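Local coordinates for MexT protein (Pseudomonas aeruginosa, PDB 6L33) that probably binds DNA as a LysR-type transcriptional activator of the MexEF-OprN efflux pump, represented here by its regulatory domain, at residues L22-E33 / W197-I206; S6-D16 / G36-A44. All blocks are in the same frame, centred on the assembly; numbering follows the deposited sequence.

Interaction 1 of 2, residues L22-E33 / W197-I206; sequences LLPPLLRRLRAE and WLRSRISMFI
F205 lays one face of its ring over the backbone of P25 and L26, with L26 CA 4.2 Å from the ring centroid in a CH-pi contact over the face. P25 CB meets the same ring at CD1, 3.5 Å away, the two side chains sliding past each other in opposite directions, while R29 CB lies at the ring's edge. Next along the helix, L26 has its CG anti to the backbone N (chi1 176°), which carries both methyls across to I202; L26 CD2 and I202 CD1 stand 3.5 Å apart, tighter than usual van der Waals contact. L22 crosses I202 at about a right angle and also touches I206. At the other end L30 CD1 meets the indole of W197 at CH2, and E33 closes the row with its carboxylate. W197 NE1 donates to E33 OE2 over 3.1 Å with a bent N-H angle of 137°; the acceptor lies in the indole plane, yet the carboxylate, nearly perpendicular to the ring, is met from above its own plane. R201 also reaches E33, whose OE1 is less surely placed, in a salt bridge at the edge of the guanidinium. One face of that guanidinium lies over W197 NE1, and its NH1 donates to S200 OG. M204 covers one face of the R29 guanidinium, whose placement against E33 is doubtful. On the far side of helix 22-33, L23, L27 and R31 pack on the second subunit. The axes of 22-33 and 197-203 come within 10.2 Å at 134°, nearer antiparallel than parallel, and their union brings an early helix of the chain against its C-terminal helix on one side of a Rossmann-like subdomain, as in the periplasmic-binding-protein fold of LysR regulatory domains.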
loop_
_atom_site.group_PDB
_atom_site.type_symbol
_atom_site.label_atom_id
_atom_site.label_comp_id
_atom_site.label_asym_id
_atom_site.label_seq_id
_atom_site.Cartn_x
_atom_site.Cartn_y
_atom_site.Cartn_z
ATOM N N LEU B 22 5.779 13.472 1.765
ATOM C CA LEU B 22 5.112 14.588 1.101
ATOM C C LEU B 22 3.781 14.931 1.758
ATOM O O LEU B 22 3.453 16.113 1.922
ATOM C CB LEU B 22 4.902 14.256 -0.379
ATOM C CG LEU B 22 4.301 15.301 -1.328
ATOM C CD1 LEU B 22 4.855 15.095 -2.728
ATOM C CD2 LEU B 22 2.781 15.239 -1.356
ATOM N N LEU B 23 3.005 13.917 2.134
ATOM C CA LEU B 23 1.619 14.142 2.543
ATOM C C LEU B 23 1.482 14.978 3.813
ATOM O O LEU B 23 0.678 15.926 3.807
ATOM C CB LEU B 23 0.909 12.788 2.675
ATOM C CG LEU B 23 -0.574 12.669 2.314
ATOM C CD1 LEU B 23 -1.027 11.231 2.371
ATOM C CD2 LEU B 23 -1.407 13.481 3.252
ATOM N N PRO B 24 2.185 14.697 4.915
ATOM C CA PRO B 24 1.921 15.437 6.167
ATOM C C PRO B 24 2.149 16.935 6.023
ATOM O O PRO B 24 1.260 17.720 6.385
ATOM C CB PRO B 24 2.892 14.799 7.173
ATOM C CG PRO B 24 3.091 13.423 6.655
ATOM C CD PRO B 24 3.093 13.558 5.155
ATOM N N PRO B 25 3.300 17.396 5.506
ATOM C CA PRO B 25 3.449 18.851 5.340
ATOM C C PRO B 25 2.507 19.427 4.302
ATOM O O PRO B 25 2.066 20.573 4.447
ATOM C CB PRO B 25 4.917 19.014 4.924
ATOM C CG PRO B 25 5.246 17.745 4.257
ATOM C CD PRO B 25 4.515 16.696 5.039
ATOM N N LEU B 26 2.177 18.661 3.260
ATOM C CA LEU B 26 1.268 19.159 2.236
ATOM C C LEU B 26 -0.122 19.399 2.810
ATOM O O LEU B 26 -0.698 20.478 2.638
ATOM C CB LEU B 26 1.209 18.173 1.071
ATOM C CG LEU B 26 0.223 18.534 -0.036
ATOM C CD1 LEU B 26 0.838 19.531 -1.013
ATOM C CD2 LEU B 26 -0.267 17.287 -0.748
ATOM N N LEU B 27 -0.668 18.400 3.511
ATOM C CA LEU B 27 -2.010 18.513 4.078
ATOM C C LEU B 27 -2.167 19.768 4.924
ATOM O O LEU B 27 -3.217 20.424 4.890
ATOM C CB LEU B 27 -2.326 17.281 4.922
ATOM C CG LEU B 27 -3.202 16.198 4.299
ATOM C CD1 LEU B 27 -3.689 15.262 5.383
ATOM C CD2 LEU B 27 -4.372 16.785 3.527
ATOM N N ARG B 28 -1.136 20.116 5.694
ATOM C CA ARG B 28 -1.222 21.287 6.560
ATOM C C ARG B 28 -1.358 22.577 5.760
ATOM O O ARG B 28 -2.057 23.500 6.193
ATOM C CB ARG B 28 0.001 21.347 7.474
ATOM C CG ARG B 28 0.078 20.205 8.474
ATOM C CD ARG B 28 1.260 20.370 9.417
ATOM N NE ARG B 28 2.494 19.832 8.853
ATOM C CZ ARG B 28 3.070 18.705 9.257
ATOM N NH1 ARG B 28 2.524 17.991 10.232
ATOM N NH2 ARG B 28 4.195 18.290 8.688
ATOM N N ARG B 29 -0.714 22.658 4.593
ATOM C CA ARG B 29 -0.779 23.882 3.801
ATOM C C ARG B 29 -2.167 24.078 3.199
ATOM O O ARG B 29 -2.759 25.157 3.325
ATOM C CB ARG B 29 0.291 23.863 2.707
ATOM C CG ARG B 29 0.507 25.210 2.009
ATOM C CD ARG B 29 0.298 26.380 2.965
ATOM N NE ARG B 29 1.208 27.496 2.714
ATOM C CZ ARG B 29 0.980 28.465 1.833
ATOM N NH1 ARG B 29 -0.128 28.457 1.107
ATOM N NH2 ARG B 29 1.861 29.442 1.676
ATOM N N LEU B 30 -2.703 23.047 2.536
ATOM C CA LEU B 30 -4.026 23.177 1.931
ATOM C C LEU B 30 -5.089 23.453 2.987
ATOM O O LEU B 30 -6.025 24.225 2.751
ATOM C CB LEU B 30 -4.383 21.919 1.139
ATOM C CG LEU B 30 -3.610 21.579 -0.141
ATOM C CD1 LEU B 30 -3.266 22.812 -0.932
ATOM C CD2 LEU B 30 -2.364 20.822 0.168
ATOM N N ARG B 31 -4.956 22.831 4.159
ATOM C CA ARG B 31 -5.912 23.057 5.237
ATOM C C ARG B 31 -5.892 24.508 5.701
ATOM O O ARG B 31 -6.948 25.124 5.890
ATOM C CB ARG B 31 -5.600 22.117 6.401
ATOM C CG ARG B 31 -6.640 22.086 7.503
ATOM C CD ARG B 31 -6.300 20.989 8.496
ATOM N NE ARG B 31 -5.914 19.761 7.806
ATOM C CZ ARG B 31 -4.930 18.959 8.198
ATOM N NH1 ARG B 31 -4.222 19.253 9.280
ATOM N NH2 ARG B 31 -4.650 17.863 7.504
ATOM N N ALA B 32 -4.695 25.077 5.872
ATOM C CA ALA B 32 -4.580 26.417 6.437
ATOM C C ALA B 32 -5.099 27.482 5.478
ATOM O O ALA B 32 -5.681 28.483 5.912
ATOM C CB ALA B 32 -3.126 26.699 6.817
ATOM N N GLU B 33 -4.902 27.294 4.173
ATOM C CA GLU B 33 -5.293 28.315 3.211
ATOM C C GLU B 33 -6.575 27.991 2.456
ATOM O O GLU B 33 -7.217 28.911 1.939
ATOM C CB GLU B 33 -4.156 28.569 2.210
ATOM C CG GLU B 33 -3.998 27.523 1.122
ATOM C CD GLU B 33 -3.044 27.975 0.029
ATOM O OE1 GLU B 33 -1.880 27.520 0.025
ATOM O OE2 GLU B 33 -3.456 28.789 -0.824
ATOM N N TRP B 197 -2.702 25.615 -9.153
ATOM C CA TRP B 197 -2.544 25.930 -7.740
ATOM C C TRP B 197 -2.157 24.693 -6.938
ATOM O O TRP B 197 -1.237 24.739 -6.113
ATOM C CB TRP B 197 -3.838 26.544 -7.210
ATOM C CG TRP B 197 -3.832 26.807 -5.750
ATOM C CD1 TRP B 197 -3.279 27.878 -5.113
ATOM C CD2 TRP B 197 -4.415 25.989 -4.733
ATOM N NE1 TRP B 197 -3.481 27.776 -3.759
ATOM C CE2 TRP B 197 -4.174 26.623 -3.499
ATOM C CE3 TRP B 197 -5.114 24.779 -4.745
ATOM C CZ2 TRP B 197 -4.609 26.091 -2.292
ATOM C CZ3 TRP B 197 -5.545 24.252 -3.546
ATOM C CH2 TRP B 197 -5.299 24.912 -2.338
ATOM N N LEU B 198 -2.845 23.573 -7.172
ATOM C CA LEU B 198 -2.518 22.343 -6.457
ATOM C C LEU B 198 -1.098 21.889 -6.769
ATOM O O LEU B 198 -0.335 21.531 -5.865
ATOM C CB LEU B 198 -3.524 21.248 -6.810
ATOM C CG LEU B 198 -3.193 19.843 -6.299
ATOM C CD1 LEU B 198 -3.063 19.839 -4.784
ATOM C CD2 LEU B 198 -4.245 18.848 -6.757
ATOM N N ARG B 199 -0.723 21.907 -8.052
ATOM C CA ARG B 199 0.612 21.461 -8.440
ATOM C C ARG B 199 1.690 22.364 -7.855
ATOM O O ARG B 199 2.734 21.880 -7.400
ATOM C CB ARG B 199 0.723 21.400 -9.963
ATOM C CG ARG B 199 -0.245 20.419 -10.606
ATOM C CD ARG B 199 0.156 20.093 -12.032
ATOM N NE ARG B 199 0.302 21.293 -12.849
ATOM C CZ ARG B 199 -0.663 21.808 -13.604
ATOM N NH1 ARG B 199 -1.857 21.229 -13.646
ATOM N NH2 ARG B 199 -0.436 22.904 -14.316
ATOM N N SER B 200 1.460 23.681 -7.856
ATOM C CA SER B 200 2.422 24.581 -7.229
ATOM C C SER B 200 2.512 24.331 -5.729
ATOM O O SER B 200 3.571 24.547 -5.127
ATOM C CB SER B 200 2.055 26.039 -7.513
ATOM O OG SER B 200 0.827 26.397 -6.903
ATOM N N ARG B 201 1.426 23.859 -5.113
ATOM C CA ARG B 201 1.469 23.539 -3.689
ATOM C C ARG B 201 2.218 22.235 -3.433
ATOM O O ARG B 201 2.924 22.116 -2.425
ATOM C CB ARG B 201 0.052 23.471 -3.118
ATOM C CG ARG B 201 -0.403 24.758 -2.431
ATOM C CD ARG B 201 -0.284 25.951 -3.368
ATOM N NE ARG B 201 -0.523 27.227 -2.702
ATOM C CZ ARG B 201 -0.436 28.409 -3.307
ATOM N NH1 ARG B 201 -0.115 28.475 -4.591
ATOM N NH2 ARG B 201 -0.672 29.524 -2.627
ATOM N N ILE B 202 2.082 21.248 -4.324
ATOM C CA ILE B 202 2.871 20.025 -4.192
ATOM C C ILE B 202 4.353 20.330 -4.355
ATOM O O ILE B 202 5.196 19.820 -3.605
ATOM C CB ILE B 202 2.413 18.961 -5.208
ATOM C CG1 ILE B 202 0.925 18.650 -5.047
ATOM C CG2 ILE B 202 3.241 17.691 -5.042
ATOM C CD1 ILE B 202 0.642 17.521 -4.094
ATOM N N SER B 203 4.697 21.162 -5.343
ATOM C CA SER B 203 6.097 21.472 -5.609
ATOM C C SER B 203 6.748 22.241 -4.469
ATOM O O SER B 203 7.979 22.240 -4.358
ATOM C CB SER B 203 6.219 22.266 -6.910
ATOM O OG SER B 203 5.649 21.553 -7.994
HETATM N N MSE B 204 5.954 22.879 -3.617
HETATM C CA MSE B 204 6.468 23.625 -2.478
HETATM C C MSE B 204 7.071 22.687 -1.431
HETATM O O MSE B 204 7.794 23.125 -0.535
HETATM C CB MSE B 204 5.347 24.469 -1.864
HETATM C CG MSE B 204 5.789 25.491 -0.834
HETATM SE SE MSE B 204 4.285 26.122 0.234
HETATM C CE MSE B 204 2.939 26.205 -1.174
ATOM N N PHE B 205 6.784 21.391 -1.556
ATOM C CA PHE B 205 7.241 20.402 -0.590
ATOM C C PHE B 205 8.108 19.305 -1.192
ATOM O O PHE B 205 8.593 18.444 -0.446
ATOM C CB PHE B 205 6.039 19.771 0.126
ATOM C CG PHE B 205 5.263 20.744 0.962
ATOM C CD1 PHE B 205 5.732 21.136 2.204
ATOM C CD2 PHE B 205 4.073 21.280 0.501
ATOM C CE1 PHE B 205 5.023 22.037 2.976
ATOM C CE2 PHE B 205 3.360 22.181 1.267
ATOM C CZ PHE B 205 3.835 22.560 2.506
ATOM N N ILE B 206 8.320 19.301 -2.504
ATOM C CA ILE B 206 9.239 18.348 -3.118
ATOM C C ILE B 206 9.970 19.004 -4.282
ATOM O O ILE B 206 11.171 18.800 -4.466
ATOM C CB ILE B 206 8.510 17.073 -3.579
ATOM C CG1 ILE B 206 9.525 16.011 -4.012
ATOM C CG2 ILE B 206 7.556 17.385 -4.720
ATOM C CD1 ILE B 206 10.324 15.421 -2.866
#

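Interaction 2 of 2, residues S6-D16 / G36-A44; sequences STAVFRIGLSD and GIVLVVRRA. With SO4 (sulfate ion), chain E.
I12 O accepts the backbone N of R42 over 2.8 Å in a nearly straight bond, 174° at the hydrogen. F10 N to V38 O and V40 N to F10 O, both 2.8 Å, belong to the same regular parallel pairing; the last bond, A44 N to L14 O, arrives above the carbonyl plane. The I12 and L39 side chains cross at about a right angle, their CD1 atoms 4.1 Å apart, and V9 and V38 lie side by side on the other face. Separately, L14 CD1 packs on V41 CG1 at 3.7 Å. D16 CB sits over the centre of one face of the R43 guanidinium, 3.4 Å from CZ, while the carboxylate of D16 turns to the backbone of F137 and N138, and R43 NH2 bonds Q136 of the second subunit. Bends at chi2 and chi3 (-63° and -49°) curl the R42 chain round a sulfate, probably from the crystallisation liquor: R42 NE and R43 N each lie 2.9 Å from SO4 O3, and R42 NH2 takes O1 at 2.8 Å. In the crystal the ion is thus held by the R42 guanidinium, the R43 backbone N and R43 NH1 of the second subunit, and probably offsets some positive charge there.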
loop_
_atom_site.group_PDB
_atom_site.type_symbol
_atom_site.label_atom_id
_atom_site.label_comp_id
_atom_site.label_asym_id
_atom_site.label_seq_id
_atom_site.Cartn_x
_atom_site.Cartn_y
_atom_site.Cartn_z
ATOM N N SER B 6 -12.823 27.652 -1.627
ATOM C CA SER B 6 -13.067 26.488 -2.467
ATOM C C SER B 6 -13.484 25.290 -1.624
ATOM O O SER B 6 -12.884 25.010 -0.580
ATOM C CB SER B 6 -11.821 26.147 -3.284
ATOM O OG SER B 6 -12.071 25.056 -4.154
ATOM N N THR B 7 -14.523 24.589 -2.079
ATOM C CA THR B 7 -14.921 23.304 -1.523
ATOM C C THR B 7 -14.664 22.165 -2.503
ATOM O O THR B 7 -15.292 21.107 -2.404
ATOM C CB THR B 7 -16.396 23.325 -1.116
ATOM O OG1 THR B 7 -17.205 23.613 -2.265
ATOM C CG2 THR B 7 -16.641 24.380 -0.049
ATOM N N ALA B 8 -13.758 22.369 -3.455
ATOM C CA ALA B 8 -13.519 21.379 -4.490
ATOM C C ALA B 8 -12.777 20.173 -3.928
ATOM O O ALA B 8 -12.028 20.270 -2.952
ATOM C CB ALA B 8 -12.719 21.991 -5.642
ATOM N N VAL B 9 -13.003 19.024 -4.553
ATOM C CA VAL B 9 -12.311 17.789 -4.211
ATOM C C VAL B 9 -11.190 17.582 -5.218
ATOM O O VAL B 9 -11.403 17.709 -6.430
ATOM C CB VAL B 9 -13.274 16.590 -4.199
ATOM C CG1 VAL B 9 -12.520 15.309 -3.870
ATOM C CG2 VAL B 9 -14.399 16.826 -3.202
ATOM N N PHE B 10 -9.997 17.278 -4.720
ATOM C CA PHE B 10 -8.833 17.056 -5.561
ATOM C C PHE B 10 -8.398 15.601 -5.467
ATOM O O PHE B 10 -8.406 15.008 -4.384
ATOM C CB PHE B 10 -7.685 17.986 -5.162
ATOM C CG PHE B 10 -7.858 19.396 -5.646
ATOM C CD1 PHE B 10 -8.103 19.656 -6.984
ATOM C CD2 PHE B 10 -7.791 20.461 -4.764
ATOM C CE1 PHE B 10 -8.267 20.951 -7.436
ATOM C CE2 PHE B 10 -7.955 21.760 -5.210
ATOM C CZ PHE B 10 -8.193 22.004 -6.546
ATOM N N ARG B 11 -8.030 15.030 -6.610
ATOM C CA ARG B 11 -7.627 13.633 -6.708
ATOM C C ARG B 11 -6.208 13.575 -7.250
ATOM O O ARG B 11 -5.949 14.024 -8.373
ATOM C CB ARG B 11 -8.591 12.847 -7.601
ATOM C CG ARG B 11 -9.993 12.723 -7.020
ATOM C CD ARG B 11 -11.024 12.345 -8.075
ATOM N NE ARG B 11 -12.375 12.304 -7.516
ATOM C CZ ARG B 11 -13.197 13.349 -7.464
ATOM N NH1 ARG B 11 -14.407 13.219 -6.935
ATOM N NH2 ARG B 11 -12.812 14.524 -7.944
ATOM N N ILE B 12 -5.290 13.036 -6.448
ATOM C CA ILE B 12 -3.885 12.937 -6.816
ATOM C C ILE B 12 -3.421 11.501 -6.617
ATOM O O ILE B 12 -4.004 10.732 -5.849
ATOM C CB ILE B 12 -2.992 13.906 -6.006
ATOM C CG1 ILE B 12 -2.881 13.444 -4.552
ATOM C CG2 ILE B 12 -3.531 15.326 -6.073
ATOM C CD1 ILE B 12 -1.955 14.303 -3.710
ATOM N N GLY B 13 -2.354 11.145 -7.327
ATOM C CA GLY B 13 -1.740 9.832 -7.219
ATOM C C GLY B 13 -0.345 9.949 -6.629
ATOM O O GLY B 13 0.430 10.823 -7.016
ATOM N N LEU B 14 -0.040 9.065 -5.683
ATOM C CA LEU B 14 1.240 9.129 -4.997
ATOM C C LEU B 14 1.846 7.741 -4.886
ATOM O O LEU B 14 1.150 6.772 -4.570
ATOM C CB LEU B 14 1.101 9.740 -3.594
ATOM C CG LEU B 14 0.736 11.221 -3.484
ATOM C CD1 LEU B 14 0.672 11.631 -2.020
ATOM C CD2 LEU B 14 1.721 12.099 -4.252
ATOM N N SER B 15 3.145 7.657 -5.158
ATOM C CA SER B 15 3.898 6.458 -4.825
ATOM C C SER B 15 3.863 6.243 -3.317
ATOM O O SER B 15 3.792 7.196 -2.536
ATOM C CB SER B 15 5.340 6.585 -5.322
ATOM O OG SER B 15 6.110 5.455 -4.957
ATOM N N ASP B 16 3.896 4.974 -2.904
ATOM C CA ASP B 16 3.664 4.672 -1.494
ATOM C C ASP B 16 4.793 5.187 -0.608
ATOM O O ASP B 16 4.554 5.528 0.555
ATOM C CB ASP B 16 3.447 3.168 -1.300
ATOM C CG ASP B 16 4.735 2.371 -1.340
ATOM O OD1 ASP B 16 5.252 2.122 -2.447
ATOM O OD2 ASP B 16 5.221 1.976 -0.260
ATOM N N GLY B 36 -11.907 24.300 2.997
ATOM C CA GLY B 36 -13.013 23.541 2.452
ATOM C C GLY B 36 -12.650 22.459 1.461
ATOM O O GLY B 36 -13.527 21.690 1.059
ATOM N N ILE B 37 -11.385 22.366 1.058
ATOM C CA ILE B 37 -10.986 21.440 0.002
ATOM C C ILE B 37 -10.740 20.060 0.594
ATOM O O ILE B 37 -10.215 19.917 1.705
ATOM C CB ILE B 37 -9.746 21.961 -0.754
ATOM C CG1 ILE B 37 -8.502 21.946 0.138
ATOM C CG2 ILE B 37 -10.006 23.357 -1.299
ATOM C CD1 ILE B 37 -7.535 20.824 -0.169
ATOM N N VAL B 38 -11.128 19.034 -0.158
ATOM C CA VAL B 38 -10.983 17.642 0.248
ATOM C C VAL B 38 -9.990 16.972 -0.691
ATOM O O VAL B 38 -10.091 17.115 -1.915
ATOM C CB VAL B 38 -12.336 16.913 0.236
ATOM C CG1 VAL B 38 -12.170 15.482 0.713
ATOM C CG2 VAL B 38 -13.344 17.657 1.099
ATOM N N LEU B 39 -9.038 16.241 -0.121
ATOM C CA LEU B 39 -7.986 15.581 -0.882
ATOM C C LEU B 39 -8.212 14.075 -0.894
ATOM O O LEU B 39 -8.367 13.456 0.164
ATOM C CB LEU B 39 -6.609 15.897 -0.297
ATOM C CG LEU B 39 -5.412 15.410 -1.114
ATOM C CD1 LEU B 39 -5.414 16.048 -2.492
ATOM C CD2 LEU B 39 -4.106 15.700 -0.387
ATOM N N VAL B 40 -8.222 13.492 -2.089
ATOM C CA VAL B 40 -8.276 12.046 -2.276
ATOM C C VAL B 40 -6.952 11.613 -2.887
ATOM O O VAL B 40 -6.564 12.102 -3.956
ATOM C CB VAL B 40 -9.458 11.626 -3.164
ATOM C CG1 VAL B 40 -9.415 10.128 -3.434
ATOM C CG2 VAL B 40 -10.774 12.021 -2.520
ATOM N N VAL B 41 -6.253 10.704 -2.213
ATOM C CA VAL B 41 -4.962 10.201 -2.670
ATOM C C VAL B 41 -5.153 8.768 -3.147
ATOM O O VAL B 41 -5.633 7.913 -2.392
ATOM C CB VAL B 41 -3.896 10.271 -1.566
ATOM C CG1 VAL B 41 -2.550 9.803 -2.105
ATOM C CG2 VAL B 41 -3.792 11.682 -1.006
ATOM N N ARG B 42 -4.783 8.509 -4.396
ATOM C CA ARG B 42 -4.786 7.169 -4.961
ATOM C C ARG B 42 -3.359 6.639 -5.036
ATOM O O ARG B 42 -2.405 7.402 -5.203
ATOM C CB ARG B 42 -5.419 7.161 -6.355
ATOM C CG ARG B 42 -6.783 7.832 -6.436
ATOM C CD ARG B 42 -7.815 7.113 -5.576
ATOM N NE ARG B 42 -7.810 5.672 -5.815
ATOM C CZ ARG B 42 -8.409 5.080 -6.843
ATOM N NH1 ARG B 42 -9.072 5.802 -7.737
ATOM N NH2 ARG B 42 -8.345 3.761 -6.980
ATOM N N ARG B 43 -3.223 5.321 -4.904
ATOM C CA ARG B 43 -1.918 4.680 -5.029
ATOM C C ARG B 43 -1.457 4.710 -6.481
ATOM O O ARG B 43 -2.229 4.403 -7.394
ATOM C CB ARG B 43 -1.987 3.238 -4.523
ATOM C CG ARG B 43 -0.764 2.387 -4.855
ATOM C CD ARG B 43 0.477 2.854 -4.104
ATOM N NE ARG B 43 0.269 2.887 -2.658
ATOM C CZ ARG B 43 0.351 1.823 -1.864
ATOM N NH1 ARG B 43 0.641 0.634 -2.373
ATOM N NH2 ARG B 43 0.145 1.950 -0.560
ATOM N N ALA B 44 -0.194 5.080 -6.697
ATOM C CA ALA B 44 0.359 5.211 -8.037
ATOM C C ALA B 44 1.700 4.497 -8.131
ATOM O O ALA B 44 2.481 4.490 -7.175
ATOM C CB ALA B 44 0.532 6.684 -8.429
HETATM S S SO4 E . -6.203 2.715 -4.076
HETATM O O1 SO4 E . -7.334 2.241 -4.869
HETATM O O2 SO4 E . -5.093 1.774 -4.180
HETATM O O3 SO4 E . -5.782 4.020 -4.573
HETATM O O4 SO4 E . -6.601 2.836 -2.678
HETATM O O HOH W 1 -11.585 26.348 0.964
HETATM O O HOH W 2 0.221 5.841 -2.033
HETATM O O HOH W 3 5.337 3.450 -6.702
#

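Overall arrangement
Interactions 1 and 2 lie 11 Å apart, centre to centre, and share one subdomain. Helix 18-33 connects strands 9-14 and 38-43, making a beta-alpha-beta unit, and helix 193-203 returns from the far end of the sequence to cover the same sheet. Their cores meet directly: L30 CB reaches I37 CD1 at 3.6 Å, L198 CD2 reaches I12 CG2 at 3.7 Å, and W197 CZ3 lies 3.8 Å from F10 CE2. Thus W197 and L30, partners in interaction 1, each also rest on a residue of interaction 2. Both contacts border the second subunit, but the sulfate bound by R42 and R43 belongs to interaction 2.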